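Local coordinates for maltose-binding protein MalE1 (Thermotoga maritima, PDB 6DTU), which binds the malto-oligosaccharide maltotetraose and, like other solute-binding proteins of its family, probably delivers captured sugar to a membrane transporter, at residues Q18-G21 with E22-K25; T291-R294 with I295-G298; P303-K306 with D307-E310; K313-P316 with D317-G320. All coordinates share one frame; numbering follows the deposited sequence. Where two conformers were deposited one is given.

Contact 1: Q18-G21 with E22-K25; sequences QKLG and EEFK
K19 and E23 meet one turn apart on helix 14-28, where a salt bridge joins their charged ends. Traced outward from the backbone, E23 first runs back along the carbonyls of the preceding turn: its CB lies 3.5 Å from L20 O, and its CG comes within 3.2 Å of K19 O. This course follows from CG standing opposite its own carbonyl carbon (chi1 -61°), with an extended chain beyond. At the carboxylate the two oxygens part. E23 OE1 lies 3.7 Å from L20 CD2 and has a hydrogen-bond partner outside the two segments; E23 OE2 receives the ammonium of K19, with NZ 2.6 Å from OE2. The lysine arrives on the anti lone pair of OE2, the one turned away from OE1. K19 reaches it by folding at chi2 (69°) and again at chi4 (73°), which also brings its CE to 3.6 Å from E23 OE2. R294 of helix 289-298 forms a second salt bridge with the same oxygen, so two positive groups converge there and would be expected to stabilise the ionised carboxylate. With an alanine at E23, K19 and R294 would probably lose the negative charge they share, and the folded lysine is likely to be set free to turn. Along the backbone, F24 N donates to L20 O at 2.9 Å and E23 N to K19 O at 3.1 Å. The arrangement is the i to i+4 lysine-glutamate salt bridge characteristic of alpha helices, placed here on the connecting helix of the beta-alpha-beta unit formed by strand 4-9, helix 14-28 and strand 31-36.

Contact 2: T291-R294 with I295-G298; sequences TMYR and IYLG
Y293 and L297 form a CH-pi contact between residues four apart on helix 289-298, which follows helix 275-286 in the chain and ends at G298. The evidence is the position of L297 CD1, which stands 4.2 Å from the centroid of the Y293 ring and only 12° off the ring normal, so a methyl sits over the middle of one face. Both side chains contribute to that placement: the Y293 ring leaves anti to its own backbone N (chi1 -177°), while L297 directs CG opposite its carbonyl carbon (chi1 -68°). Y296 adds a second apolar neighbour to the same tyrosine, with its CD2 4.1 Å from Y293 CE1; the two side chains run at a slant to each other. L297 N donates to Y293 O at 2.8 Å, and Y296 CB and L297 CG also lie 3.4 Å from Y293 O, normal van der Waals contacts within a helical turn. Two residues earlier, I295 N donates to T291 O at 2.9 Å, with the CG1 branch of I295 alongside that oxygen. The last bond of the segment runs from G298 N to R294 O at 3.0 Å. Around the helix, T291, R294 and I295 pack on L20 of helix 14-28, Y293 and Y296 meet V312 of helix 306-312, and M292 and I295 lie against Y106 of strand 100-109.

Contact 3: P303-K306 with D307-E310; sequences PSRK and DVLE
R305 extends from CB through NE with CG anti to its backbone N (chi1 -177°), while D307 swings its carboxylate between its own backbone N and carbonyl carbon (chi1 58°); together these torsions set the two charged groups side by side at the start of helix 306-312. R305 occupies the N-cap position of that helix, and the salt bridge joins it to D307, two residues on, in the first turn. The grip is side-on and twofold: R305 NE lies 2.7 Å from D307 OD1, and R305 NH2 lies 2.9 Å from D307 OD2, where it uses the syn lone pair. Both acceptors lie close to the guanidinium plane, so the carboxylate meets its edge, nearly coplanar (22° apart), and the pairing would resist rotation of either group. NH1 pairs with D83 and also bonds to A287 O. Through its backbone, R305 O accepts from L309 N at 3.0 Å and, more weakly, from V308 N. Its CD passes across V308, 4.0 Å from CG2. That valine's CG1 touches P303 CB at 3.6 Å. P303 thus brings the end of strand 302-303 against the new helix, its ring carbon CD meeting the L309 methyl CD1 at 3.7 Å.

Contact 4: K313-P316 with D317-G320; sequences KDNP and DVVG
The amide of N315 meets the backbone of D317: OD1 accepts from D317 N at 2.8 Å with an N-H...O angle of 152°. The donor lies in the plane of the amide C=O, and CG held anti to the backbone N (chi1 -172°) carries the oxygen to it. The D317 side chain does not lie flat against that amide: the carboxylate plane is turned 45° from it, and D317 CB comes 3.4 Å from N315 OD1. D317 OD2 is hydrogen-bonded to Y243 OH. This is an Asx turn serving as the N-cap of helix 316-326, with P316 as the first residue inside the helix. The backbone carbonyl of N315 accepts as well, N315 O taking V319 N at 2.8 Å, so the cap residue is held through both its side chain and its carbonyl. A leucine in its place would lack the acceptor, and D317 N would probably be left without its capping mate, loosening the first turn. On the apolar side, N315 CB touches V318 CG2 at 3.8 Å, while the other methyl, CG1, lies 4.1 Å from K313 CA. V319 reaches back over the turn, placing CG2 3.3 Å from K313 O.

Overall arrangement
Contact 1 comes early in the chain; contacts 2, 3 and 4 follow between residues 291 and 320. The centres of contacts 1 and 2 lie about 13 Å apart, those of 2 and 3 about 10 Å, and those of 3 and 4 about 13 Å, whereas contacts 1 and 4 are about 29 Å apart and do not touch. Contact 2, on helix 289-298, touches each of the other three contacts: R294 meets contact 1, and Y296 packs on P303, N315 and V318. Helix 289-298 thus bridges helix 14-28 and helices 306-312 and 316-326, joining the four contacts in one packed region, the side chain of I295 lying about 11 Å from a glucose unit of the bound maltotetraose.

Contact 1: Q18-G21 with E22-K25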
ATOM      1  N   GLN A  18     -10.681 -16.182   7.181  1.00 14.81           N
ATOM      2  CA  GLN A  18     -11.666 -16.868   8.011  1.00 15.35           C
ATOM      3  C   GLN A  18     -11.887 -18.281   7.507  1.00 12.16           C
ATOM      4  O   GLN A  18     -11.921 -19.234   8.287  1.00 14.69           O
ATOM      5  CB  GLN A  18     -13.000 -16.113   7.959  1.00 19.86           C
ATOM      6  CG  GLN A  18     -13.191 -14.981   8.975  1.00 23.31           C
ATOM      7  CD  GLN A  18     -14.546 -14.251   8.826  1.00 26.40           C
ATOM      8  OE1 GLN A  18     -15.151 -14.242   7.745  1.00 26.80           O
ATOM      9  NE2 GLN A  18     -15.022 -13.643   9.919  1.00 22.65           N
ATOM     10  N   LYS A  19     -12.035 -18.426   6.196  1.00 15.02           N
ATOM     11  CA  LYS A  19     -12.296 -19.734   5.621  1.00 16.72           C
ATOM     12  C   LYS A  19     -11.099 -20.658   5.806  1.00 14.63           C
ATOM     13  O   LYS A  19     -11.259 -21.822   6.199  1.00 14.24           O
ATOM     14  CB  LYS A  19     -12.642 -19.555   4.146  1.00 18.00           C
ATOM     15  CG  LYS A  19     -12.979 -20.842   3.435  1.00 23.02           C
ATOM     16  CD  LYS A  19     -14.293 -21.424   3.922  1.00 29.98           C
ATOM     17  CE  LYS A  19     -14.665 -22.715   3.170  1.00 25.50           C
ATOM     18  NZ  LYS A  19     -13.829 -23.908   3.549  1.00 21.62           N
ATOM     19  N   LEU A  20      -9.887 -20.153   5.538  1.00 13.87           N
ATOM     20  CA  LEU A  20      -8.689 -20.963   5.757  1.00 13.80           C
ATOM     21  C   LEU A  20      -8.546 -21.336   7.225  1.00 13.57           C
ATOM     22  O   LEU A  20      -8.150 -22.460   7.556  1.00 14.88           O
ATOM     23  CB  LEU A  20      -7.443 -20.200   5.306  1.00 14.28           C
ATOM     24  CG  LEU A  20      -7.435 -19.871   3.820  1.00 15.70           C
ATOM     25  CD1 LEU A  20      -6.283 -18.940   3.424  1.00 14.69           C
ATOM     26  CD2 LEU A  20      -7.385 -21.176   3.039  1.00 14.22           C
ATOM     27  N   GLY A  21      -8.883 -20.418   8.122  1.00 16.75           N
ATOM     28  CA  GLY A  21      -8.783 -20.725   9.541  1.00 13.11           C
ATOM     29  C   GLY A  21      -9.732 -21.820   9.972  1.00 16.16           C
ATOM     30  O   GLY A  21      -9.374 -22.670  10.792  1.00 16.90           O
ATOM     31  N   GLU A  22     -10.950 -21.820   9.414  1.00 14.87           N
ATOM     32  CA  GLU A  22     -11.890 -22.898   9.667  1.00 16.56           C
ATOM     33  C   GLU A  22     -11.336 -24.225   9.170  1.00 14.74           C
ATOM     34  O   GLU A  22     -11.509 -25.264   9.820  1.00 15.33           O
ATOM     35  CB  GLU A  22     -13.213 -22.601   8.959  1.00 18.13           C
ATOM     36  CG  GLU A  22     -14.074 -21.567   9.643  1.00 23.12           C
ATOM     37  CD  GLU A  22     -15.257 -21.107   8.798  1.00 30.34           C
ATOM     38  OE1 GLU A  22     -15.944 -20.161   9.242  1.00 37.80           O
ATOM     39  OE2 GLU A  22     -15.529 -21.693   7.725  1.00 31.60           O
ATOM     40  N   GLU A  23     -10.672 -24.213   8.012  1.00 13.18           N
ATOM     41  CA  GLU A  23     -10.103 -25.452   7.480  1.00 13.70           C
ATOM     42  C   GLU A  23      -8.972 -25.960   8.364  1.00 14.81           C
ATOM     43  O   GLU A  23      -8.895 -27.158   8.663  1.00 17.66           O
ATOM     44  CB  GLU A  23      -9.640 -25.229   6.033  1.00 14.34           C
ATOM     45  CG  GLU A  23     -10.807 -24.836   5.104  1.00 16.98           C
ATOM     46  CD  GLU A  23     -10.396 -24.408   3.712  1.00 20.11           C
ATOM     47  OE1 GLU A  23      -9.180 -24.416   3.422  1.00 20.22           O
ATOM     48  OE2 GLU A  23     -11.299 -24.021   2.924  1.00 19.66           O
ATOM     49  N   PHE A  24      -8.117 -25.058   8.841  1.00 16.34           N
ATOM     50  CA  PHE A  24      -7.035 -25.458   9.728  1.00 13.74           C
ATOM     51  C   PHE A  24      -7.590 -26.029  11.023  1.00 12.90           C
ATOM     52  O   PHE A  24      -7.067 -27.014  11.548  1.00 12.83           O
ATOM     53  CB  PHE A  24      -6.159 -24.225   9.998  1.00 13.77           C
ATOM     54  CG  PHE A  24      -4.796 -24.534  10.573  1.00 15.02           C
ATOM     55  CD1 PHE A  24      -3.753 -24.973   9.737  1.00 15.18           C
ATOM     56  CD2 PHE A  24      -4.541 -24.364  11.935  1.00 15.74           C
ATOM     57  CE1 PHE A  24      -2.484 -25.263  10.257  1.00 15.68           C
ATOM     58  CE2 PHE A  24      -3.261 -24.642  12.460  1.00 14.52           C
ATOM     59  CZ  PHE A  24      -2.238 -25.082  11.612  1.00 14.89           C
ATOM     60  N   LYS A  25      -8.651 -25.426  11.545  1.00 13.01           N
ATOM     61  CA  LYS A  25      -9.280 -25.893  12.772  1.00 12.69           C
ATOM     62  C   LYS A  25      -9.883 -27.279  12.581  1.00 14.96           C
ATOM     63  O   LYS A  25      -9.714 -28.156  13.435  1.00 16.78           O
ATOM     64  CB  LYS A  25     -10.347 -24.882  13.192  1.00 16.23           C
ATOM     65  CG  LYS A  25     -11.150 -25.311  14.419  1.00 17.81           C
ATOM     66  CD  LYS A  25     -12.354 -24.412  14.630  1.00 17.85           C
ATOM     67  CE  LYS A  25     -13.119 -24.854  15.860  1.00 20.79           C
ATOM     68  NZ  LYS A  25     -14.246 -23.917  16.155  1.00 21.65           N
TER

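Contact 2: T291-R294 with I295-G298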
ATOM      1  N   THR A 291      -3.037 -22.335  -1.401  0.85 14.45           N
ATOM      2  CA  THR A 291      -3.522 -21.356  -0.441  0.85 13.28           C
ATOM      3  C   THR A 291      -3.198 -19.950  -0.885  0.85 14.68           C
ATOM      4  O   THR A 291      -4.030 -19.050  -0.747  0.85 12.32           O
ATOM      5  CB  THR A 291      -2.924 -21.598   0.929  0.85 12.24           C
ATOM      6  OG1 THR A 291      -3.007 -22.990   1.209  0.85 13.52           O
ATOM      7  CG2 THR A 291      -3.728 -20.821   1.945  0.85 13.96           C
ATOM      8  N   MET A 292      -1.996 -19.749  -1.451  1.00 11.98           N
ATOM      9  CA  MET A 292      -1.614 -18.426  -1.930  1.00 12.07           C
ATOM     10  C   MET A 292      -2.480 -18.001  -3.107  1.00 12.96           C
ATOM     11  O   MET A 292      -2.815 -16.815  -3.244  1.00 13.43           O
ATOM     12  CB  MET A 292      -0.123 -18.429  -2.276  1.00 13.20           C
ATOM     13  CG  MET A 292       0.755 -18.322  -1.053  1.00 13.46           C
ATOM     14  SD  MET A 292       0.734 -16.622  -0.472  1.00 14.01           S
ATOM     15  CE  MET A 292       1.665 -16.714   1.074  1.00 14.16           C
ATOM     16  N   TYR A 293      -2.885 -18.955  -3.941  1.00 13.74           N
ATOM     17  CA  TYR A 293      -3.766 -18.627  -5.051  1.00 13.69           C
ATOM     18  C   TYR A 293      -5.169 -18.297  -4.554  1.00 11.26           C
ATOM     19  O   TYR A 293      -5.789 -17.343  -5.040  1.00 13.40           O
ATOM     20  CB  TYR A 293      -3.725 -19.766  -6.072  1.00 12.99           C
ATOM     21  CG  TYR A 293      -4.522 -19.565  -7.334  1.00 15.23           C
ATOM     22  CD1 TYR A 293      -4.431 -18.385  -8.040  1.00 13.95           C
ATOM     23  CD2 TYR A 293      -5.261 -20.609  -7.883  1.00 14.08           C
ATOM     24  CE1 TYR A 293      -5.141 -18.200  -9.235  1.00 16.79           C
ATOM     25  CE2 TYR A 293      -5.961 -20.442  -9.067  1.00 16.93           C
ATOM     26  CZ  TYR A 293      -5.895 -19.247  -9.736  1.00 18.55           C
ATOM     27  OH  TYR A 293      -6.581 -19.091 -10.911  1.00 18.69           O
ATOM     28  N   ARG A 294      -5.659 -19.041  -3.554  1.00 14.57           N
ATOM     29  CA  ARG A 294      -6.942 -18.727  -2.941  1.00 12.81           C
ATOM     30  C   ARG A 294      -6.926 -17.348  -2.294  1.00 13.34           C
ATOM     31  O   ARG A 294      -7.925 -16.630  -2.358  1.00 14.02           O
ATOM     32  CB  ARG A 294      -7.343 -19.803  -1.941  1.00 14.88           C
ATOM     33  CG  ARG A 294      -7.679 -21.085  -2.630  1.00 13.02           C
ATOM     34  CD  ARG A 294      -7.908 -22.189  -1.630  1.00 14.65           C
ATOM     35  NE  ARG A 294      -9.035 -21.871  -0.786  1.00 16.49           N
ATOM     36  CZ  ARG A 294      -9.335 -22.505   0.338  1.00 16.89           C
ATOM     37  NH1 ARG A 294      -8.587 -23.508   0.762  1.00 18.49           N
ATOM     38  NH2 ARG A 294     -10.387 -22.114   1.044  1.00 19.46           N
ATOM     39  N   ILE A 295      -5.806 -16.968  -1.667  1.00 12.23           N
ATOM     40  CA  ILE A 295      -5.665 -15.614  -1.132  1.00 12.87           C
ATOM     41  C   ILE A 295      -5.749 -14.582  -2.248  1.00 13.47           C
ATOM     42  O   ILE A 295      -6.455 -13.572  -2.122  1.00 13.88           O
ATOM     43  CB  ILE A 295      -4.386 -15.472  -0.276  1.00 11.24           C
ATOM     44  CG1 ILE A 295      -4.540 -16.247   1.041  1.00 13.74           C
ATOM     45  CG2 ILE A 295      -4.091 -13.990   0.029  1.00 13.26           C
ATOM     46  CD1 ILE A 295      -3.252 -16.376   1.800  1.00 16.49           C
ATOM     47  N   TYR A 296      -5.035 -14.816  -3.361  1.00 13.07           N
ATOM     48  CA  TYR A 296      -5.174 -13.933  -4.520  1.00 12.88           C
ATOM     49  C   TYR A 296      -6.624 -13.831  -4.966  1.00 15.56           C
ATOM     50  O   TYR A 296      -7.125 -12.740  -5.246  1.00 15.11           O
ATOM     51  CB  TYR A 296      -4.305 -14.404  -5.702  1.00 14.18           C
ATOM     52  CG  TYR A 296      -4.735 -13.736  -6.999  1.00 14.01           C
ATOM     53  CD1 TYR A 296      -4.247 -12.486  -7.358  1.00 13.71           C
ATOM     54  CD2 TYR A 296      -5.661 -14.344  -7.842  1.00 14.43           C
ATOM     55  CE1 TYR A 296      -4.661 -11.866  -8.536  1.00 14.11           C
ATOM     56  CE2 TYR A 296      -6.049 -13.764  -9.003  1.00 14.51           C
ATOM     57  CZ  TYR A 296      -5.576 -12.514  -9.348  1.00 15.37           C
ATOM     58  OH  TYR A 296      -6.023 -11.922 -10.516  1.00 16.82           O
ATOM     59  N   LEU A 297      -7.304 -14.967  -5.097  1.00 15.40           N
ATOM     60  CA  LEU A 297      -8.689 -14.922  -5.569  1.00 15.77           C
ATOM     61  C   LEU A 297      -9.572 -14.126  -4.625  1.00 17.80           C
ATOM     62  O   LEU A 297     -10.511 -13.456  -5.073  1.00 18.76           O
ATOM     63  CB  LEU A 297      -9.223 -16.342  -5.766  1.00 15.67           C
ATOM     64  CG  LEU A 297      -8.549 -17.069  -6.927  1.00 14.69           C
ATOM     65  CD1 LEU A 297      -9.039 -18.500  -6.961  1.00 14.67           C
ATOM     66  CD2 LEU A 297      -8.843 -16.355  -8.245  1.00 16.04           C
ATOM     67  N   GLY A 298      -9.288 -14.186  -3.321  1.00 13.02           N
ATOM     68  CA  GLY A 298     -10.030 -13.414  -2.341  1.00 12.91           C
ATOM     69  C   GLY A 298      -9.578 -11.980  -2.191  1.00 16.32           C
ATOM     70  O   GLY A 298     -10.371 -11.139  -1.760  1.00 17.60           O
TER

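Contact 3: P303-K306 with D307-E310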
ATOM      1  N   PRO A 303       0.744 -11.577  -6.967  1.00 15.14           N
ATOM      2  CA  PRO A 303       1.249 -12.631  -6.063  1.00 13.29           C
ATOM      3  C   PRO A 303       2.764 -12.710  -5.950  1.00 15.09           C
ATOM      4  O   PRO A 303       3.484 -12.595  -6.939  1.00 16.55           O
ATOM      5  CB  PRO A 303       0.644 -13.916  -6.640  1.00 14.71           C
ATOM      6  CG  PRO A 303      -0.676 -13.429  -7.241  1.00 12.70           C
ATOM      7  CD  PRO A 303      -0.343 -12.069  -7.833  1.00 14.62           C
ATOM      8  N   SER A 304       3.240 -12.899  -4.713  1.00 15.74           N
ATOM      9  CA  SER A 304       4.667 -13.028  -4.426  1.00 13.57           C
ATOM     10  C   SER A 304       5.198 -14.442  -4.560  1.00 16.10           C
ATOM     11  O   SER A 304       6.418 -14.618  -4.660  1.00 12.71           O
ATOM     12  CB  SER A 304       5.009 -12.466  -3.045  1.00 13.64           C
ATOM     13  OG  SER A 304       4.811 -11.065  -3.015  1.00 16.12           O
ATOM     14  N   ARG A 305       4.332 -15.448  -4.572  1.00 13.40           N
ATOM     15  CA  ARG A 305       4.791 -16.808  -4.776  1.00 15.01           C
ATOM     16  C   ARG A 305       4.848 -16.980  -6.290  1.00 15.61           C
ATOM     17  O   ARG A 305       3.870 -16.699  -6.985  1.00 16.28           O
ATOM     18  CB  ARG A 305       3.778 -17.778  -4.163  1.00 17.37           C
ATOM     19  CG  ARG A 305       4.230 -19.222  -4.289  1.00 15.99           C
ATOM     20  CD  ARG A 305       3.433 -20.249  -3.522  1.00 15.65           C
ATOM     21  NE  ARG A 305       3.783 -21.502  -4.154  1.00 15.17           N
ATOM     22  CZ  ARG A 305       4.308 -22.562  -3.557  1.00 13.89           C
ATOM     23  NH1 ARG A 305       4.532 -22.586  -2.244  1.00 13.82           N
ATOM     24  NH2 ARG A 305       4.609 -23.603  -4.303  1.00 17.52           N
ATOM     25  N   LYS A 306       6.015 -17.402  -6.795  1.00 15.92           N
ATOM     26  CA  LYS A 306       6.280 -17.338  -8.236  1.00 13.37           C
ATOM     27  C   LYS A 306       5.278 -18.166  -9.042  1.00 15.29           C
ATOM     28  O   LYS A 306       4.747 -17.702 -10.060  1.00 15.73           O
ATOM     29  CB  LYS A 306       7.716 -17.798  -8.507  1.00 16.58           C
ATOM     30  CG  LYS A 306       8.134 -17.886  -9.976  1.00 20.78           C
ATOM     31  CD  LYS A 306       9.563 -18.458 -10.121  1.00 17.11           C
ATOM     32  CE  LYS A 306       9.558 -19.964  -9.885  1.00 20.55           C
ATOM     33  NZ  LYS A 306      10.907 -20.470  -9.592  1.00 22.16           N
ATOM     34  N   ASP A 307       4.984 -19.379  -8.585  1.00 16.34           N
ATOM     35  CA  ASP A 307       4.078 -20.233  -9.336  1.00 14.53           C
ATOM     36  C   ASP A 307       2.622 -19.776  -9.287  1.00 18.63           C
ATOM     37  O   ASP A 307       1.801 -20.284 -10.063  1.00 19.13           O
ATOM     38  CB  ASP A 307       4.268 -21.725  -9.019  1.00 15.27           C
ATOM     39  CG  ASP A 307       4.082 -22.081  -7.558  1.00 17.70           C
ATOM     40  OD1 ASP A 307       3.475 -21.286  -6.810  1.00 19.63           O
ATOM     41  OD2 ASP A 307       4.521 -23.200  -7.172  1.00 16.20           O
ATOM     42  N   VAL A 308       2.266 -18.919  -8.337  1.00 15.78           N
ATOM     43  CA  VAL A 308       0.949 -18.308  -8.310  1.00 15.99           C
ATOM     44  C   VAL A 308       0.898 -17.103  -9.245  1.00 17.92           C
ATOM     45  O   VAL A 308      -0.079 -16.919  -9.984  1.00 15.49           O
ATOM     46  CB  VAL A 308       0.563 -17.972  -6.858  1.00 14.88           C
ATOM     47  CG1 VAL A 308      -0.759 -17.209  -6.843  1.00 14.64           C
ATOM     48  CG2 VAL A 308       0.488 -19.281  -6.047  1.00 14.86           C
ATOM     49  N   LEU A 309       1.965 -16.295  -9.269  1.00 17.47           N
ATOM     50  CA  LEU A 309       2.020 -15.199 -10.232  1.00 16.46           C
ATOM     51  C   LEU A 309       1.860 -15.735 -11.642  1.00 18.05           C
ATOM     52  O   LEU A 309       1.128 -15.154 -12.452  1.00 20.23           O
ATOM     53  CB  LEU A 309       3.313 -14.387 -10.091  1.00 15.70           C
ATOM     54  CG  LEU A 309       3.352 -13.096 -10.913  1.00 15.94           C
ATOM     55  CD1 LEU A 309       2.195 -12.190 -10.489  1.00 16.92           C
ATOM     56  CD2 LEU A 309       4.671 -12.375 -10.729  1.00 19.52           C
ATOM     57  N   GLU A 310       2.485 -16.883 -11.928  1.00 16.97           N
ATOM     58  CA  GLU A 310       2.356 -17.496 -13.243  1.00 17.01           C
ATOM     59  C   GLU A 310       0.905 -17.805 -13.595  1.00 20.46           C
ATOM     60  O   GLU A 310       0.527 -17.736 -14.770  1.00 22.25           O
ATOM     61  CB  GLU A 310       3.209 -18.761 -13.316  1.00 19.16           C
ATOM     62  CG  GLU A 310       3.068 -19.504 -14.630  1.00 27.03           C
ATOM     63  CD  GLU A 310       3.800 -18.797 -15.763  1.00 23.85           C
ATOM     64  OE1 GLU A 310       4.695 -17.981 -15.467  1.00 33.37           O
ATOM     65  OE2 GLU A 310       3.485 -19.060 -16.942  1.00 33.34           O
TER

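Contact 4: K313-P316 with D317-G320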
ATOM      1  N   LYS A 313      -0.731 -14.077 -14.486  1.00 21.27           N
ATOM      2  CA  LYS A 313       0.058 -13.062 -15.181  1.00 23.92           C
ATOM      3  C   LYS A 313      -0.682 -12.439 -16.368  1.00 23.20           C
ATOM      4  O   LYS A 313      -0.359 -11.317 -16.775  1.00 25.34           O
ATOM      5  CB  LYS A 313       1.371 -13.689 -15.654  1.00 25.28           C
ATOM      6  CG  LYS A 313       1.130 -14.801 -16.666  1.00 25.24           C
ATOM      7  CD  LYS A 313       2.242 -14.941 -17.662  1.00 35.67           C
ATOM      8  CE  LYS A 313       3.444 -15.585 -17.029  1.00 33.34           C
ATOM      9  NZ  LYS A 313       4.340 -16.238 -18.027  1.00 38.49           N
ATOM     10  N   ASP A 314      -1.645 -13.145 -16.956  1.00 23.47           N
ATOM     11  CA  ASP A 314      -2.386 -12.627 -18.100  1.00 24.39           C
ATOM     12  C   ASP A 314      -3.664 -11.884 -17.739  1.00 24.69           C
ATOM     13  O   ASP A 314      -4.330 -11.365 -18.639  1.00 26.67           O
ATOM     14  CB  ASP A 314      -2.665 -13.730 -19.121  1.00 26.70           C
ATOM     15  CG  ASP A 314      -1.410 -14.182 -19.821  1.00 30.02           C
ATOM     16  OD1 ASP A 314      -0.504 -13.337 -19.988  1.00 33.90           O
ATOM     17  OD2 ASP A 314      -1.313 -15.371 -20.186  1.00 38.86           O
ATOM     18  N   ASN A 315      -4.031 -11.814 -16.465  1.00 21.73           N
ATOM     19  CA  ASN A 315      -5.194 -11.022 -16.083  1.00 21.99           C
ATOM     20  C   ASN A 315      -4.954  -9.553 -16.404  1.00 23.08           C
ATOM     21  O   ASN A 315      -3.921  -9.000 -16.005  1.00 21.50           O
ATOM     22  CB  ASN A 315      -5.499 -11.195 -14.596  1.00 20.52           C
ATOM     23  CG  ASN A 315      -6.832 -10.551 -14.176  1.00 24.46           C
ATOM     24  OD1 ASN A 315      -7.047  -9.340 -14.331  1.00 27.82           O
ATOM     25  ND2 ASN A 315      -7.735 -11.369 -13.663  1.00 31.49           N
ATOM     26  N   PRO A 316      -5.867  -8.884 -17.117  1.00 22.55           N
ATOM     27  CA  PRO A 316      -5.625  -7.472 -17.459  1.00 23.65           C
ATOM     28  C   PRO A 316      -5.372  -6.565 -16.263  1.00 20.37           C
ATOM     29  O   PRO A 316      -4.665  -5.556 -16.414  1.00 18.54           O
ATOM     30  CB  PRO A 316      -6.889  -7.056 -18.234  1.00 23.36           C
ATOM     31  CG  PRO A 316      -7.876  -8.127 -18.002  1.00 28.97           C
ATOM     32  CD  PRO A 316      -7.125  -9.391 -17.689  1.00 25.96           C
ATOM     33  N   ASP A 317      -5.943  -6.872 -15.089  1.00 21.49           N
ATOM     34  CA  ASP A 317      -5.663  -6.066 -13.903  1.00 18.99           C
ATOM     35  C   ASP A 317      -4.248  -6.308 -13.394  1.00 19.97           C
ATOM     36  O   ASP A 317      -3.564  -5.372 -12.971  1.00 18.55           O
ATOM     37  CB  ASP A 317      -6.684  -6.355 -12.799  1.00 17.38           C
ATOM     38  CG  ASP A 317      -8.103  -6.011 -13.195  1.00 19.70           C
ATOM     39  OD1 ASP A 317      -8.302  -5.256 -14.177  1.00 22.98           O
ATOM     40  OD2 ASP A 317      -9.031  -6.508 -12.509  1.00 22.50           O
ATOM     41  N   VAL A 318      -3.812  -7.570 -13.385  1.00 21.04           N
ATOM     42  CA  VAL A 318      -2.432  -7.889 -13.051  1.00 19.07           C
ATOM     43  C   VAL A 318      -1.482  -7.194 -14.015  1.00 20.08           C
ATOM     44  O   VAL A 318      -0.462  -6.630 -13.613  1.00 18.63           O
ATOM     45  CB  VAL A 318      -2.235  -9.417 -13.050  1.00 19.88           C
ATOM     46  CG1 VAL A 318      -0.768  -9.767 -12.921  1.00 18.32           C
ATOM     47  CG2 VAL A 318      -3.065 -10.060 -11.926  1.00 19.87           C
ATOM     48  N   VAL A 319      -1.807  -7.222 -15.308  1.00 20.95           N
ATOM     49  CA  VAL A 319      -0.961  -6.553 -16.290  1.00 19.83           C
ATOM     50  C   VAL A 319      -0.896  -5.051 -16.022  1.00 18.50           C
ATOM     51  O   VAL A 319       0.187  -4.453 -16.043  1.00 19.27           O
ATOM     52  CB  VAL A 319      -1.436  -6.894 -17.713  1.00 19.68           C
ATOM     53  CG1 VAL A 319      -0.708  -6.049 -18.765  1.00 20.15           C
ATOM     54  CG2 VAL A 319      -1.212  -8.370 -17.966  1.00 19.65           C
ATOM     55  N   GLY A 320      -2.039  -4.435 -15.712  1.00 18.03           N
ATOM     56  CA  GLY A 320      -2.057  -2.993 -15.481  1.00 17.85           C
ATOM     57  C   GLY A 320      -1.272  -2.568 -14.249  1.00 19.66           C
ATOM     58  O   GLY A 320      -0.499  -1.602 -14.287  1.00 17.19           O
TER